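Local coordinates for cytolethal distending toxin protein B (Haemophilus ducreyi, PDB 1SR4) that probably serves as the DNase I-like nuclease subunit of a three-part bacterial genotoxin that damages the DNA of host cells, at residues 8-13 / 246-251; 41-46 / 134-139; 83-88 / 104-109; 96-101 / 123-128. All blocks are in the same frame, centred on the assembly; numbering follows the deposited sequence.

The four contacts show how the chemistry of a β-sandwich changes from its core to its rims. Interactions 2 and 4 form the buried centre, about 5 Å apart between centres; both press strands of the eight-stranded sheet against strands of the six-stranded one. Interaction 4 joins only apolar side chains, which also rest on backbone carbonyls, whereas interaction 2 becomes polar at its Glu44 and His138 end. Interaction 3 is partly buried and joins strand 81-87 to the connection entering the second sheet, using tyrosine rings and a hydroxyl. Interaction 1 is also buried but ties strand 7-11 to a loop through specific hydrogen bonds. It meets interaction 2 where Asn11 ND2 bonds Glu44 OE2.

Interaction 1: residues 8-13 / 246-251; sequences ATWNLQ and SQITSD
Ser250 and Gln13 supply the two direct hydrogen bonds that fasten the loop 246-251 to the end of strand 7-11. Ser250 OG gives its proton to Asn11 O at 2.9 Å, coming in nearly in line with the carbonyl bond. Its position between the backbone N and the carbonyl carbon (chi1 87°) sets the hydroxyl facing that oxygen, and His252 N is its second hydrogen-bond partner. The other bond also has its donor on the loop, but here a backbone N-H gives to a side-chain oxygen: Asp251 N donates to Gln13 OE1 at 2.8 Å along an almost straight N-H path (173°), although the donor stands well above the amide plane. One water extends this grip, accepting from Gln13 NE2 at 3.0 Å and donating to Asp251 OD2 at 2.9 Å. Within the strand end, Asn11 OD1 accepts from Gln13 N, an Asx turn that helps to place Gln13.

The indole of Trp10 provides the remaining contacts. The apolar one is with Ile248, whose CG2 lies 3.9 Å from Trp10 CZ2, the two side chains sliding past one another in opposite directions. Of the polar approaches, Thr249 OG1, itself bonded to Asn26, meets the rim of the indole in its plane, 3.5 Å from Trp10 CH2, while NE1 bonds His252 O. Ser250, Asp251 and His252 match the Ser-Asp-His signature of DNase I-like enzymes, so the contact probably borders the nuclease site.

Helix 20-31 flanks both segments: Lys22 NZ collects the carbonyl oxygens of Leu12, Gln13 and Thr249, while strand 39-43 runs parallel beside strand 7-11 within the larger sheet.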
loop_
_atom_site.group_PDB
_atom_site.type_symbol
_atom_site.label_atom_id
_atom_site.label_comp_id
_atom_site.label_asym_id
_atom_site.label_seq_id
_atom_site.Cartn_x
_atom_site.Cartn_y
_atom_site.Cartn_z
ATOM N N ALA B 8 -1.453 -5.795 -9.670
ATOM C CA ALA B 8 -1.010 -4.518 -9.105
ATOM C C ALA B 8 0.489 -4.401 -9.233
ATOM O O ALA B 8 1.190 -5.378 -9.503
ATOM C CB ALA B 8 -1.411 -4.397 -7.611
ATOM N N THR B 9 0.977 -3.195 -9.014
ATOM C CA THR B 9 2.403 -2.939 -9.088
ATOM C C THR B 9 2.733 -1.865 -8.063
ATOM O O THR B 9 1.898 -1.009 -7.756
ATOM C CB THR B 9 2.805 -2.411 -10.498
ATOM O OG1 THR B 9 4.228 -2.250 -10.576
ATOM C CG2 THR B 9 2.145 -1.040 -10.763
ATOM N N TRP B 10 3.946 -1.932 -7.524
ATOM C CA TRP B 10 4.425 -0.945 -6.577
ATOM C C TRP B 10 5.948 -0.939 -6.605
ATOM O O TRP B 10 6.571 -1.995 -6.574
ATOM C CB TRP B 10 3.956 -1.237 -5.145
ATOM C CG TRP B 10 4.326 -0.124 -4.188
ATOM C CD1 TRP B 10 4.171 1.226 -4.401
ATOM C CD2 TRP B 10 4.928 -0.257 -2.880
ATOM N NE1 TRP B 10 4.639 1.932 -3.309
ATOM C CE2 TRP B 10 5.112 1.051 -2.370
ATOM C CE3 TRP B 10 5.324 -1.349 -2.097
ATOM C CZ2 TRP B 10 5.685 1.295 -1.105
ATOM C CZ3 TRP B 10 5.890 -1.106 -0.833
ATOM C CH2 TRP B 10 6.064 0.206 -0.356
ATOM N N ASN B 11 6.536 0.252 -6.703
ATOM C CA ASN B 11 7.980 0.372 -6.669
ATOM C C ASN B 11 8.217 0.642 -5.185
ATOM O O ASN B 11 7.860 1.698 -4.668
ATOM C CB ASN B 11 8.487 1.559 -7.508
ATOM C CG ASN B 11 10.002 1.657 -7.492
ATOM O OD1 ASN B 11 10.646 1.287 -6.502
ATOM N ND2 ASN B 11 10.579 2.158 -8.565
ATOM N N LEU B 12 8.796 -0.338 -4.513
ATOM C CA LEU B 12 9.061 -0.289 -3.087
ATOM C C LEU B 12 10.210 0.629 -2.661
ATOM O O LEU B 12 10.258 1.053 -1.506
ATOM C CB LEU B 12 9.306 -1.734 -2.604
ATOM C CG LEU B 12 9.452 -2.103 -1.119
ATOM C CD1 LEU B 12 8.768 -3.461 -0.867
ATOM C CD2 LEU B 12 10.959 -2.169 -0.726
ATOM N N GLN B 13 11.122 0.939 -3.585
ATOM C CA GLN B 13 12.286 1.792 -3.290
ATOM C C GLN B 13 13.007 1.293 -2.047
ATOM O O GLN B 13 13.262 2.051 -1.111
ATOM C CB GLN B 13 11.870 3.262 -3.093
ATOM C CG GLN B 13 11.293 3.912 -4.366
ATOM C CD GLN B 13 11.181 5.420 -4.266
ATOM O OE1 GLN B 13 10.660 5.956 -3.291
ATOM N NE2 GLN B 13 11.673 6.117 -5.281
ATOM N N SER B 246 -2.288 2.616 5.875
ATOM C CA SER B 246 -1.054 3.218 6.382
ATOM C C SER B 246 -0.421 4.171 5.381
ATOM O O SER B 246 -0.822 4.239 4.224
ATOM C CB SER B 246 0.005 2.129 6.622
ATOM O OG SER B 246 -0.394 1.166 7.584
ATOM N N GLN B 247 0.609 4.869 5.845
ATOM C CA GLN B 247 1.401 5.731 4.985
ATOM C C GLN B 247 1.994 4.787 3.918
ATOM O O GLN B 247 2.245 3.597 4.197
ATOM C CB GLN B 247 2.548 6.341 5.797
ATOM C CG GLN B 247 3.705 6.927 4.982
ATOM C CD GLN B 247 3.286 8.122 4.145
ATOM O OE1 GLN B 247 2.323 8.042 3.368
ATOM N NE2 GLN B 247 4.007 9.237 4.290
ATOM N N ILE B 248 2.180 5.293 2.700
ATOM C CA ILE B 248 2.807 4.513 1.631
ATOM C C ILE B 248 4.277 4.818 1.855
ATOM O O ILE B 248 4.682 5.980 1.788
ATOM C CB ILE B 248 2.370 4.992 0.227
ATOM C CG1 ILE B 248 0.865 4.782 0.062
ATOM C CG2 ILE B 248 3.102 4.183 -0.865
ATOM C CD1 ILE B 248 0.365 5.063 -1.341
ATOM N N THR B 249 5.068 3.783 2.136
ATOM C CA THR B 249 6.477 3.974 2.459
ATOM C C THR B 249 7.508 4.158 1.335
ATOM O O THR B 249 8.693 3.854 1.513
ATOM C CB THR B 249 6.959 2.852 3.408
ATOM O OG1 THR B 249 6.803 1.580 2.771
ATOM C CG2 THR B 249 6.143 2.861 4.685
ATOM N N SER B 250 7.059 4.648 0.183
ATOM C CA SER B 250 7.974 4.959 -0.917
ATOM C C SER B 250 7.365 6.160 -1.651
ATOM O O SER B 250 6.233 6.570 -1.364
ATOM C CB SER B 250 8.135 3.773 -1.871
ATOM O OG SER B 250 7.137 3.797 -2.855
ATOM N N ASP B 251 8.105 6.744 -2.579
ATOM C CA ASP B 251 7.570 7.891 -3.308
ATOM C C ASP B 251 6.627 7.487 -4.454
ATOM O O ASP B 251 6.145 8.346 -5.179
ATOM C CB ASP B 251 8.711 8.759 -3.858
ATOM C CG ASP B 251 9.440 9.528 -2.769
ATOM O OD1 ASP B 251 8.867 9.725 -1.675
ATOM O OD2 ASP B 251 10.585 9.953 -3.020
HETATM O O HOH W 1 11.497 9.053 -5.573
#

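Interaction 2: residues 41-46 / 134-139; sequences MVQEAG and FFTVHA
Thr136 and His138 both turn from strand 132-138 toward residues 41-46, each with its outer atom anti to the backbone N: OG1 in Thr136 (chi1 178°) and CG in His138 (chi1 -177°). Met41 answers with an unusual first torsion, nearly eclipsed at 6°, and its chain then folds back so that CE rests 3.6 Å from Phe135 O. Its CB is pressed against Thr136 CB at 3.4 Å, tighter than ordinary van der Waals contact, which may mean local strain or an imperfectly modelled side chain. Farther along, the aliphatic part of Gln43 lies over the opposing backbone, CG being 3.4 Å from Val137 O.

At the polar end Glu44 reaches across to the imidazole. Its OE2 stands 3.4 Å from His138 CE1, with the carboxylate and ring planes almost parallel, while the same oxygen is hydrogen-bonded to Asn11 ND2. A water at the edge of the ring, in its plane, bridges His138 ND1 and Glu44 N, 2.7 Å from each.

The strands run nearly parallel but belong to facing sheets of the DNase I-like sandwich, 6.7 Å apart at their closest. Val12 of the CdtC chain packs on both Glu44, just past the end of strand 39-43, and His138, at the end of strand 132-138. These two are consistent with the metal-binding glutamate and an active-site histidine of DNase I-like nucleases, so the polar end probably borders the nuclease site.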
loop_
_atom_site.group_PDB
_atom_site.type_symbol
_atom_site.label_atom_id
_atom_site.label_comp_id
_atom_site.label_asym_id
_atom_site.label_seq_id
_atom_site.Cartn_x
_atom_site.Cartn_y
_atom_site.Cartn_z
ATOM N N MET B 41 3.411 -6.895 -8.836
ATOM C CA MET B 41 4.788 -6.734 -9.306
ATOM C C MET B 41 5.481 -5.715 -8.410
ATOM O O MET B 41 4.885 -4.697 -8.029
ATOM C CB MET B 41 4.867 -6.264 -10.776
ATOM C CG MET B 41 3.563 -5.911 -11.485
ATOM S SD MET B 41 2.459 -7.281 -11.909
ATOM C CE MET B 41 3.742 -8.587 -12.193
ATOM N N VAL B 42 6.735 -5.998 -8.056
ATOM C CA VAL B 42 7.502 -5.106 -7.194
ATOM C C VAL B 42 8.827 -4.712 -7.850
ATOM O O VAL B 42 9.503 -5.547 -8.452
ATOM C CB VAL B 42 7.830 -5.784 -5.838
ATOM C CG1 VAL B 42 8.447 -4.762 -4.879
ATOM C CG2 VAL B 42 6.553 -6.377 -5.209
ATOM N N GLN B 43 9.194 -3.436 -7.752
ATOM C CA GLN B 43 10.471 -2.983 -8.296
ATOM C C GLN B 43 11.265 -2.483 -7.092
ATOM O O GLN B 43 10.680 -2.160 -6.067
ATOM C CB GLN B 43 10.275 -1.867 -9.319
ATOM C CG GLN B 43 9.390 -2.228 -10.505
ATOM C CD GLN B 43 7.912 -2.107 -10.180
ATOM O OE1 GLN B 43 7.477 -1.103 -9.627
ATOM N NE2 GLN B 43 7.131 -3.128 -10.526
ATOM N N GLU B 44 12.586 -2.441 -7.203
ATOM C CA GLU B 44 13.439 -2.000 -6.102
ATOM C C GLU B 44 13.034 -2.759 -4.838
ATOM O O GLU B 44 12.875 -2.191 -3.750
ATOM C CB GLU B 44 13.310 -0.483 -5.912
ATOM C CG GLU B 44 13.814 0.312 -7.132
ATOM C CD GLU B 44 13.886 1.797 -6.876
ATOM O OE1 GLU B 44 14.445 2.187 -5.821
ATOM O OE2 GLU B 44 13.388 2.567 -7.729
ATOM N N ALA B 45 12.891 -4.067 -4.999
ATOM C CA ALA B 45 12.456 -4.935 -3.916
ATOM C C ALA B 45 13.408 -5.109 -2.744
ATOM O O ALA B 45 12.979 -5.498 -1.643
ATOM C CB ALA B 45 12.089 -6.312 -4.488
ATOM N N GLY B 46 14.684 -4.822 -2.956
ATOM C CA GLY B 46 15.639 -5.019 -1.881
ATOM C C GLY B 46 15.667 -6.502 -1.541
ATOM O O GLY B 46 15.638 -7.351 -2.444
ATOM N N PHE B 134 2.510 -12.705 -16.977
ATOM C CA PHE B 134 2.626 -11.432 -16.271
ATOM C C PHE B 134 4.070 -11.024 -16.017
ATOM O O PHE B 134 4.815 -11.753 -15.382
ATOM C CB PHE B 134 1.886 -11.558 -14.935
ATOM C CG PHE B 134 0.446 -11.993 -15.069
ATOM C CD1 PHE B 134 -0.569 -11.048 -15.245
ATOM C CD2 PHE B 134 0.104 -13.341 -14.998
ATOM C CE1 PHE B 134 -1.909 -11.441 -15.346
ATOM C CE2 PHE B 134 -1.230 -13.756 -15.093
ATOM C CZ PHE B 134 -2.243 -12.805 -15.267
ATOM N N PHE B 135 4.458 -9.845 -16.496
ATOM C CA PHE B 135 5.825 -9.347 -16.312
ATOM C C PHE B 135 5.912 -8.117 -15.402
ATOM O O PHE B 135 4.998 -7.295 -15.354
ATOM C CB PHE B 135 6.430 -8.924 -17.661
ATOM C CG PHE B 135 6.683 -10.053 -18.620
ATOM C CD1 PHE B 135 7.930 -10.673 -18.666
ATOM C CD2 PHE B 135 5.687 -10.473 -19.500
ATOM C CE1 PHE B 135 8.183 -11.697 -19.578
ATOM C CE2 PHE B 135 5.919 -11.490 -20.419
ATOM C CZ PHE B 135 7.170 -12.107 -20.463
ATOM N N THR B 136 7.039 -7.998 -14.711
ATOM C CA THR B 136 7.332 -6.842 -13.883
ATOM C C THR B 136 8.525 -6.165 -14.590
ATOM O O THR B 136 9.472 -6.834 -14.993
ATOM C CB THR B 136 7.742 -7.232 -12.411
ATOM O OG1 THR B 136 8.060 -6.043 -11.675
ATOM C CG2 THR B 136 8.969 -8.139 -12.390
ATOM N N VAL B 137 8.461 -4.850 -14.774
ATOM C CA VAL B 137 9.548 -4.115 -15.406
ATOM C C VAL B 137 9.921 -2.878 -14.621
ATOM O O VAL B 137 9.120 -2.322 -13.859
ATOM C CB VAL B 137 9.206 -3.615 -16.831
ATOM C CG1 VAL B 137 8.987 -4.785 -17.752
ATOM C CG2 VAL B 137 7.974 -2.683 -16.773
ATOM N N HIS B 138 11.160 -2.457 -14.820
ATOM C CA HIS B 138 11.670 -1.255 -14.205
ATOM C C HIS B 138 12.592 -0.654 -15.257
ATOM O O HIS B 138 13.779 -0.980 -15.314
ATOM C CB HIS B 138 12.446 -1.570 -12.920
ATOM C CG HIS B 138 12.931 -0.345 -12.208
ATOM N ND1 HIS B 138 13.607 -0.391 -11.009
ATOM C CD2 HIS B 138 12.837 0.966 -12.535
ATOM C CE1 HIS B 138 13.906 0.837 -10.626
ATOM N NE2 HIS B 138 13.448 1.682 -11.533
ATOM N N ALA B 139 12.039 0.213 -16.105
ATOM C CA ALA B 139 12.818 0.834 -17.179
ATOM C C ALA B 139 13.808 1.866 -16.646
ATOM O O ALA B 139 13.710 2.319 -15.490
ATOM C CB ALA B 139 11.876 1.477 -18.205
HETATM O O HOH W 2 13.882 -2.693 -9.546
#

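Interaction 3: residues 83-88 / 104-109; sequences YIYYSR and RQADEA
Tyr83 and Tyr85 of strand 81-87 meet Gln105 and Ala106 in the connection that leads the chain from strand 98-102 of one sheet into strand 108-112 of the other, at a rim of the DNase I-like β-sandwich. The two tyrosines, from the same side of the strand, meet this connection in different ways.

Tyr83 works through its face. Gln105 CB lies over the ring, 3.9 Å from the centroid and 26° off the normal, in a CH-pi contact displaced toward the rim. Because Gln105 CG is anti to the backbone N (chi1 -174°) and the chain beyond is extended, the side chain continues across the tyrosine, its amide only modestly inclined to the ring plane and NE2 3.7 Å from Tyr83 CE1. The backbone joins in, Gln105 N lying 3.5 Å from Tyr83 CE2.

Tyr85 works through its tip. Its OH receives a hydrogen bond from Ala106 N at 2.9 Å, almost perfectly straight at 175°, and the methyl of Ala106 packs close to the same end of the ring, CB to CZ 3.5 Å. Glu68 OE2 completes the polar cluster: it bonds both Tyr85 OH and Gln105 NE2, so that one carboxylate oxygen of the next strand ties together a residue from each segment.

Strand 67-72 thus flanks the tyrosines, with Glu68 and Thr70 against Tyr83, while Ile127 of strand 124-129 in the other sheet packs on both Tyr85 and Ala106.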
loop_
_atom_site.group_PDB
_atom_site.type_symbol
_atom_site.label_atom_id
_atom_site.label_comp_id
_atom_site.label_asym_id
_atom_site.label_seq_id
_atom_site.Cartn_x
_atom_site.Cartn_y
_atom_site.Cartn_z
ATOM N N TYR B 83 3.297 -17.029 -3.279
ATOM C CA TYR B 83 4.587 -17.383 -3.836
ATOM C C TYR B 83 5.265 -16.065 -4.193
ATOM O O TYR B 83 4.587 -15.078 -4.493
ATOM C CB TYR B 83 4.411 -18.185 -5.131
ATOM C CG TYR B 83 3.929 -19.592 -4.934
ATOM C CD1 TYR B 83 4.827 -20.628 -4.646
ATOM C CD2 TYR B 83 2.572 -19.898 -5.037
ATOM C CE1 TYR B 83 4.379 -21.934 -4.470
ATOM C CE2 TYR B 83 2.111 -21.206 -4.857
ATOM C CZ TYR B 83 3.011 -22.212 -4.574
ATOM O OH TYR B 83 2.540 -23.490 -4.364
ATOM N N ILE B 84 6.590 -16.034 -4.140
ATOM C CA ILE B 84 7.304 -14.840 -4.575
ATOM C C ILE B 84 8.374 -15.289 -5.561
ATOM O O ILE B 84 9.171 -16.167 -5.237
ATOM C CB ILE B 84 8.055 -14.078 -3.446
ATOM C CG1 ILE B 84 7.097 -13.672 -2.313
ATOM C CG2 ILE B 84 8.707 -12.806 -4.059
ATOM C CD1 ILE B 84 7.800 -12.987 -1.101
ATOM N N TYR B 85 8.386 -14.699 -6.760
ATOM C CA TYR B 85 9.406 -15.008 -7.775
ATOM C C TYR B 85 10.331 -13.795 -7.706
ATOM O O TYR B 85 9.930 -12.661 -7.966
ATOM C CB TYR B 85 8.744 -15.193 -9.127
ATOM C CG TYR B 85 7.884 -16.429 -9.101
ATOM C CD1 TYR B 85 8.458 -17.697 -9.254
ATOM C CD2 TYR B 85 6.527 -16.351 -8.775
ATOM C CE1 TYR B 85 7.705 -18.859 -9.067
ATOM C CE2 TYR B 85 5.763 -17.510 -8.588
ATOM C CZ TYR B 85 6.364 -18.763 -8.730
ATOM O OH TYR B 85 5.636 -19.921 -8.477
ATOM N N TYR B 86 11.568 -14.062 -7.320
ATOM C CA TYR B 86 12.558 -13.026 -7.044
ATOM C C TYR B 86 13.777 -13.034 -7.966
ATOM O O TYR B 86 14.433 -14.060 -8.140
ATOM C CB TYR B 86 12.967 -13.239 -5.581
ATOM C CG TYR B 86 14.019 -12.337 -4.979
ATOM C CD1 TYR B 86 13.842 -10.952 -4.924
ATOM C CD2 TYR B 86 15.130 -12.887 -4.331
ATOM C CE1 TYR B 86 14.738 -10.135 -4.226
ATOM C CE2 TYR B 86 16.037 -12.076 -3.626
ATOM C CZ TYR B 86 15.829 -10.701 -3.576
ATOM O OH TYR B 86 16.704 -9.904 -2.861
ATOM N N SER B 87 14.071 -11.883 -8.551
ATOM C CA SER B 87 15.217 -11.747 -9.430
ATOM C C SER B 87 16.154 -10.750 -8.756
ATOM O O SER B 87 15.926 -9.544 -8.794
ATOM C CB SER B 87 14.771 -11.235 -10.795
ATOM O OG SER B 87 15.899 -10.963 -11.603
ATOM N N ARG B 88 17.197 -11.263 -8.115
ATOM C CA ARG B 88 18.132 -10.407 -7.401
ATOM C C ARG B 88 19.198 -9.869 -8.358
ATOM O O ARG B 88 20.342 -10.322 -8.357
ATOM C CB ARG B 88 18.767 -11.201 -6.260
ATOM C CG ARG B 88 19.619 -10.387 -5.313
ATOM C CD ARG B 88 20.269 -11.290 -4.261
ATOM N NE ARG B 88 21.214 -10.533 -3.444
ATOM C CZ ARG B 88 22.466 -10.250 -3.801
ATOM N NH1 ARG B 88 22.948 -10.674 -4.963
ATOM N NH2 ARG B 88 23.232 -9.517 -3.001
ATOM N N ARG B 104 -1.132 -17.894 -6.900
ATOM C CA ARG B 104 -0.984 -19.161 -7.589
ATOM C C ARG B 104 0.439 -19.431 -8.069
ATOM O O ARG B 104 1.164 -18.520 -8.447
ATOM C CB ARG B 104 -1.966 -19.208 -8.758
ATOM C CG ARG B 104 -3.413 -19.253 -8.302
ATOM C CD ARG B 104 -4.396 -18.968 -9.431
ATOM N NE ARG B 104 -4.399 -20.020 -10.439
ATOM C CZ ARG B 104 -5.152 -19.998 -11.531
ATOM N NH1 ARG B 104 -5.971 -18.973 -11.755
ATOM N NH2 ARG B 104 -5.075 -20.997 -12.403
ATOM N N GLN B 105 0.840 -20.695 -8.045
ATOM C CA GLN B 105 2.183 -21.042 -8.487
ATOM C C GLN B 105 2.374 -20.794 -9.985
ATOM O O GLN B 105 1.458 -21.015 -10.770
ATOM C CB GLN B 105 2.457 -22.501 -8.174
ATOM C CG GLN B 105 3.872 -22.893 -8.469
ATOM C CD GLN B 105 4.222 -24.198 -7.830
ATOM O OE1 GLN B 105 3.462 -25.168 -7.919
ATOM N NE2 GLN B 105 5.375 -24.242 -7.173
ATOM N N ALA B 106 3.556 -20.327 -10.387
ATOM C CA ALA B 106 3.810 -20.094 -11.806
ATOM C C ALA B 106 4.021 -21.419 -12.549
ATOM O O ALA B 106 4.646 -22.341 -12.028
ATOM C CB ALA B 106 5.043 -19.210 -11.984
ATOM N N ASP B 107 3.487 -21.534 -13.760
ATOM C CA ASP B 107 3.704 -22.759 -14.524
ATOM C C ASP B 107 5.083 -22.663 -15.174
ATOM O O ASP B 107 5.763 -23.664 -15.400
ATOM C CB ASP B 107 2.635 -22.930 -15.612
ATOM C CG ASP B 107 1.263 -23.257 -15.038
ATOM O OD1 ASP B 107 1.174 -24.180 -14.213
ATOM O OD2 ASP B 107 0.271 -22.602 -15.407
ATOM N N GLU B 108 5.512 -21.435 -15.431
ATOM C CA GLU B 108 6.775 -21.207 -16.105
ATOM C C GLU B 108 7.211 -19.757 -15.893
ATOM O O GLU B 108 6.388 -18.894 -15.586
ATOM C CB GLU B 108 6.544 -21.513 -17.588
ATOM C CG GLU B 108 7.637 -21.181 -18.569
ATOM C CD GLU B 108 7.207 -21.504 -20.000
ATOM O OE1 GLU B 108 5.988 -21.523 -20.279
ATOM O OE2 GLU B 108 8.083 -21.725 -20.853
ATOM N N ALA B 109 8.506 -19.496 -16.018
ATOM C CA ALA B 109 9.013 -18.140 -15.863
ATOM C C ALA B 109 9.643 -17.743 -17.189
ATOM O O ALA B 109 10.017 -18.614 -17.983
ATOM C CB ALA B 109 10.043 -18.073 -14.752
#

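Interaction 4: residues 96-101 / 123-128; sequences VNLAIV and PAVGIR
Ile100, Leu98 and Val125 carry most of this contact, in which strand 98-102 of one sheet faces strand 124-129 of the other inside the β-sandwich of the DNase I-like fold. The strand segments run in the same direction, inclined by 19° and 7.7 Å apart at their closest, a spacing filled by side chains.

Ile100 buries the most surface. Its CG1 is anti to the carbonyl carbon and the chain continues extended, driving CD1 straight at the opposing backbone, 3.4 Å from Val125 O and 3.7 Å from Gly126 CA. Meanwhile the other branch, CG2, slides past Ile127, whose CD1 it meets at 3.8 Å; Ile127 CG1 takes the crowded position between its backbone N and carbonyl carbon (chi1 59°), which carries CD1 over to that methyl.

Two residues back along strand 98-102, Leu98 packs obliquely on Val125. Thr136 of strand 132-138 touches both Leu98 and Ile100, and Met41 also lies against Ile100, so the core is continuous with its neighbours. Leu98 CD1 touches Val125 CG2 at 3.8 Å and the carbonyl oxygen Pro123 O at 3.5 Å.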
loop_
_atom_site.group_PDB
_atom_site.type_symbol
_atom_site.label_atom_id
_atom_site.label_comp_id
_atom_site.label_asym_id
_atom_site.label_seq_id
_atom_site.Cartn_x
_atom_site.Cartn_y
_atom_site.Cartn_z
ATOM N N VAL B 96 18.168 -2.737 -6.074
ATOM C CA VAL B 96 17.417 -2.666 -7.311
ATOM C C VAL B 96 17.102 -4.067 -7.856
ATOM O O VAL B 96 17.650 -4.506 -8.872
ATOM C CB VAL B 96 18.159 -1.792 -8.343
ATOM C CG1 VAL B 96 17.312 -1.646 -9.610
ATOM C CG2 VAL B 96 18.410 -0.395 -7.732
ATOM N N ASN B 97 16.194 -4.749 -7.155
ATOM C CA ASN B 97 15.774 -6.107 -7.489
ATOM C C ASN B 97 14.304 -6.167 -7.921
ATOM O O ASN B 97 13.509 -5.294 -7.560
ATOM C CB ASN B 97 15.973 -7.022 -6.270
ATOM C CG ASN B 97 17.422 -7.068 -5.808
ATOM O OD1 ASN B 97 18.327 -7.140 -6.628
ATOM N ND2 ASN B 97 17.643 -7.024 -4.495
ATOM N N LEU B 98 13.944 -7.197 -8.686
ATOM C CA LEU B 98 12.562 -7.348 -9.144
ATOM C C LEU B 98 11.928 -8.559 -8.478
ATOM O O LEU B 98 12.604 -9.557 -8.191
ATOM C CB LEU B 98 12.506 -7.538 -10.667
ATOM C CG LEU B 98 12.965 -6.364 -11.544
ATOM C CD1 LEU B 98 13.057 -6.815 -12.999
ATOM C CD2 LEU B 98 12.002 -5.196 -11.393
ATOM N N ALA B 99 10.623 -8.477 -8.246
ATOM C CA ALA B 99 9.892 -9.572 -7.626
ATOM C C ALA B 99 8.461 -9.595 -8.126
ATOM O O ALA B 99 7.919 -8.571 -8.571
ATOM C CB ALA B 99 9.888 -9.414 -6.108
ATOM N N ILE B 100 7.859 -10.778 -8.057
ATOM C CA ILE B 100 6.467 -10.929 -8.419
ATOM C C ILE B 100 5.867 -11.805 -7.336
ATOM O O ILE B 100 6.367 -12.901 -7.078
ATOM C CB ILE B 100 6.237 -11.637 -9.771
ATOM C CG1 ILE B 100 6.779 -10.797 -10.923
ATOM C CG2 ILE B 100 4.708 -11.812 -9.996
ATOM C CD1 ILE B 100 6.688 -11.501 -12.279
ATOM N N VAL B 101 4.817 -11.306 -6.688
ATOM C CA VAL B 101 4.122 -12.074 -5.653
ATOM C C VAL B 101 2.849 -12.582 -6.315
ATOM O O VAL B 101 2.121 -11.810 -6.927
ATOM C CB VAL B 101 3.705 -11.204 -4.440
ATOM C CG1 VAL B 101 3.016 -12.097 -3.380
ATOM C CG2 VAL B 101 4.923 -10.496 -3.851
ATOM N N PRO B 123 16.080 -6.470 -17.340
ATOM C CA PRO B 123 15.166 -7.259 -18.164
ATOM C C PRO B 123 13.766 -7.333 -17.581
ATOM O O PRO B 123 13.543 -7.006 -16.412
ATOM C CB PRO B 123 15.830 -8.638 -18.183
ATOM C CG PRO B 123 16.375 -8.733 -16.768
ATOM C CD PRO B 123 16.991 -7.347 -16.569
ATOM N N ALA B 124 12.810 -7.752 -18.396
ATOM C CA ALA B 124 11.456 -7.920 -17.891
ATOM C C ALA B 124 11.494 -9.332 -17.300
ATOM O O ALA B 124 12.102 -10.238 -17.895
ATOM C CB ALA B 124 10.439 -7.845 -19.031
ATOM N N VAL B 125 10.880 -9.522 -16.135
ATOM C CA VAL B 125 10.848 -10.836 -15.491
ATOM C C VAL B 125 9.371 -11.179 -15.360
ATOM O O VAL B 125 8.575 -10.350 -14.917
ATOM C CB VAL B 125 11.521 -10.780 -14.098
ATOM C CG1 VAL B 125 11.439 -12.145 -13.400
ATOM C CG2 VAL B 125 12.983 -10.363 -14.258
ATOM N N GLY B 126 8.987 -12.386 -15.759
ATOM C CA GLY B 126 7.575 -12.726 -15.689
ATOM C C GLY B 126 7.224 -14.171 -15.421
ATOM O O GLY B 126 8.072 -15.070 -15.474
ATOM N N ILE B 127 5.951 -14.390 -15.123
ATOM C CA ILE B 127 5.464 -15.727 -14.857
ATOM C C ILE B 127 4.188 -15.996 -15.636
ATOM O O ILE B 127 3.352 -15.104 -15.870
ATOM C CB ILE B 127 5.163 -15.952 -13.354
ATOM C CG1 ILE B 127 4.112 -14.936 -12.882
ATOM C CG2 ILE B 127 6.454 -15.867 -12.544
ATOM C CD1 ILE B 127 3.628 -15.142 -11.451
ATOM N N ARG B 128 4.060 -17.242 -16.064
ATOM C CA ARG B 128 2.888 -17.664 -16.784
ATOM C C ARG B 128 2.020 -18.498 -15.849
ATOM O O ARG B 128 2.522 -19.329 -15.090
ATOM C CB ARG B 128 3.287 -18.512 -17.996
ATOM C CG ARG B 128 2.098 -19.162 -18.684
ATOM C CD ARG B 128 2.492 -19.827 -20.001
ATOM N NE ARG B 128 3.287 -21.057 -19.876
ATOM C CZ ARG B 128 2.827 -22.228 -19.433
ATOM N NH1 ARG B 128 1.562 -22.366 -19.042
ATOM N NH2 ARG B 128 3.628 -23.287 -19.421
#